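Local structure of macrophage migration inhibitory factor-like protein (3FWT) at residues T26-S31 with P77-R82. The protein belongs to the macrophage migration inhibitory factor family, small alpha/beta proteins that assemble as trimers. Sequence-based numbering, arbitrary orientation.
Sequences TIVSVS and PAAYVR
I27 and Y80 run alongside one another on one face of a mixed sheet, on two neighbouring antiparallel strands, and extend in the same direction. CG1 of I27 is anti to its own carbonyl carbon (chi1 -48°), and the extended chain beyond it carries CD1 to the Y80 ring, 3.7 Å from CD2, at an oblique approach. A branched aliphatic suits a strand and gives the ring a smooth apolar flank. Their backbones form a hydrogen-bonded pair: N of I27 to O of Y80 and N of Y80 to O of I27, both 2.8 Å; the first is nearly straight, 169° at the hydrogen. O of I27 also receives a CA-H contact from A79.

On the other face, T26 stands beside V81 and V28 beside A79, both non-hydrogen-bonded pairs. CG1 of V28 rests 3.8 Å from CB of A79, whose small methyl also packs against I105 of helix 92-109. OG1 of T26 passes CG2 of V81 at 4.1 Å and is hydrogen-bonded to OH of Y44, which satisfies this buried hydroxyl.

Past V28 the pairing frays: N of S29 makes a weak bond, 3.4 Å, to O of A78. CB of S29 points toward 77-82, and OG lies 3.2 Å from CA of P77. CG1 of V30 meets CB of P77 at 3.6 Å, the two side chains crossing at about a right angle in the loops just beyond the strand ends.

Strands 22-28 and 79-85 form a central pair of the MIF-family sheet, flanked by 60-64 and 116-128. V81, apolar and beta-branched, suits a buried strand facing I101 of helix 92-109, whereas Y80 brings a flat ring and polar OH to the second subunit of the trimer, stacking on its F23 and hydrogen-bonding to its E84 and R82.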
loop_
_atom_site.group_PDB
_atom_site.type_symbol
_atom_site.label_atom_id
_atom_site.label_comp_id
_atom_site.label_asym_id
_atom_site.label_seq_id
_atom_site.Cartn_x
_atom_site.Cartn_y
_atom_site.Cartn_z
ATOM N N THR A 26 -1.170 -8.177 3.678
ATOM C CA THR A 26 -1.115 -8.363 5.093
ATOM C C THR A 26 0.291 -7.903 5.464
ATOM O O THR A 26 1.241 -8.503 5.016
ATOM C CB THR A 26 -1.265 -9.859 5.473
ATOM O OG1 THR A 26 -2.602 -10.311 5.177
ATOM C CG2 THR A 26 -1.014 -10.079 6.969
ATOM N N ILE A 27 0.367 -6.918 6.340
ATOM C CA ILE A 27 1.614 -6.360 6.922
ATOM C C ILE A 27 1.597 -6.708 8.429
ATOM O O ILE A 27 0.702 -6.255 9.168
ATOM C CB ILE A 27 1.727 -4.868 6.685
ATOM C CG1 ILE A 27 1.439 -4.532 5.217
ATOM C CG2 ILE A 27 3.095 -4.280 7.251
ATOM C CD1 ILE A 27 1.656 -2.999 4.887
ATOM N N VAL A 28 2.597 -7.492 8.836
ATOM C CA VAL A 28 2.727 -7.960 10.216
ATOM C C VAL A 28 4.134 -7.756 10.752
ATOM O O VAL A 28 5.106 -7.823 10.006
ATOM C CB VAL A 28 2.231 -9.396 10.403
ATOM C CG1 VAL A 28 0.801 -9.475 9.897
ATOM C CG2 VAL A 28 3.033 -10.500 9.642
ATOM N N SER A 29 4.221 -7.423 12.051
ATOM C CA SER A 29 5.539 -7.249 12.684
ATOM C C SER A 29 6.194 -8.556 13.128
ATOM O O SER A 29 7.403 -8.585 13.340
ATOM C CB SER A 29 5.449 -6.312 13.857
ATOM O OG SER A 29 4.386 -6.733 14.700
ATOM N N VAL A 30 5.425 -9.642 13.195
ATOM C CA VAL A 30 5.960 -10.984 13.441
ATOM C C VAL A 30 6.519 -11.668 12.176
ATOM O O VAL A 30 6.296 -11.230 11.063
ATOM C CB VAL A 30 4.859 -11.926 13.978
ATOM C CG1 VAL A 30 4.081 -11.296 15.088
ATOM C CG2 VAL A 30 3.841 -12.297 12.849
ATOM N N SER A 31 7.236 -12.770 12.364
ATOM C CA SER A 31 7.760 -13.521 11.257
ATOM C C SER A 31 6.723 -14.563 10.863
ATOM O O SER A 31 6.052 -15.108 11.733
ATOM C CB SER A 31 9.075 -14.176 11.710
ATOM O OG SER A 31 9.566 -15.085 10.764
ATOM N N PRO A 77 3.496 -7.251 18.727
ATOM C CA PRO A 77 2.980 -7.722 17.447
ATOM C C PRO A 77 1.629 -7.036 17.134
ATOM O O PRO A 77 0.731 -6.928 18.000
ATOM C CB PRO A 77 2.777 -9.210 17.673
ATOM C CG PRO A 77 3.811 -9.568 18.591
ATOM C CD PRO A 77 4.041 -8.376 19.523
ATOM N N ALA A 78 1.541 -6.478 15.947
ATOM C CA ALA A 78 0.321 -5.880 15.471
ATOM C C ALA A 78 0.222 -6.183 13.945
ATOM O O ALA A 78 1.196 -6.642 13.304
ATOM C CB ALA A 78 0.458 -4.360 15.676
ATOM N N ALA A 79 -0.945 -5.935 13.360
ATOM C CA ALA A 79 -1.128 -6.250 11.952
ATOM C C ALA A 79 -1.891 -5.158 11.249
ATOM O O ALA A 79 -2.750 -4.513 11.866
ATOM C CB ALA A 79 -1.928 -7.597 11.820
ATOM N N TYR A 80 -1.674 -5.009 9.935
ATOM C CA TYR A 80 -2.529 -4.106 9.121
ATOM C C TYR A 80 -2.837 -4.873 7.862
ATOM O O TYR A 80 -1.904 -5.479 7.260
ATOM C CB TYR A 80 -1.760 -2.796 8.809
ATOM C CG TYR A 80 -2.253 -2.063 7.601
ATOM C CD1 TYR A 80 -3.272 -1.118 7.675
ATOM C CD2 TYR A 80 -1.730 -2.349 6.359
ATOM C CE1 TYR A 80 -3.693 -0.447 6.515
ATOM C CE2 TYR A 80 -2.158 -1.695 5.214
ATOM C CZ TYR A 80 -3.137 -0.745 5.313
ATOM O OH TYR A 80 -3.609 -0.163 4.135
ATOM N N VAL A 81 -4.125 -4.913 7.467
ATOM C CA VAL A 81 -4.479 -5.587 6.198
ATOM C C VAL A 81 -5.172 -4.638 5.256
ATOM O O VAL A 81 -6.119 -3.930 5.709
ATOM C CB VAL A 81 -5.435 -6.754 6.511
ATOM C CG1 VAL A 81 -5.894 -7.430 5.199
ATOM C CG2 VAL A 81 -4.699 -7.746 7.525
ATOM N N ARG A 82 -4.713 -4.553 3.986
ATOM C CA ARG A 82 -5.335 -3.654 3.027
ATOM C C ARG A 82 -6.093 -4.551 2.024
ATOM O O ARG A 82 -5.489 -5.425 1.390
ATOM C CB ARG A 82 -4.291 -2.837 2.274
ATOM C CG ARG A 82 -4.912 -1.747 1.360
ATOM C CD ARG A 82 -3.882 -0.832 0.769
ATOM N NE ARG A 82 -3.159 -1.452 -0.371
ATOM C CZ ARG A 82 -1.936 -2.024 -0.299
ATOM N NH1 ARG A 82 -1.250 -2.017 0.841
ATOM N NH2 ARG A 82 -1.367 -2.574 -1.376
#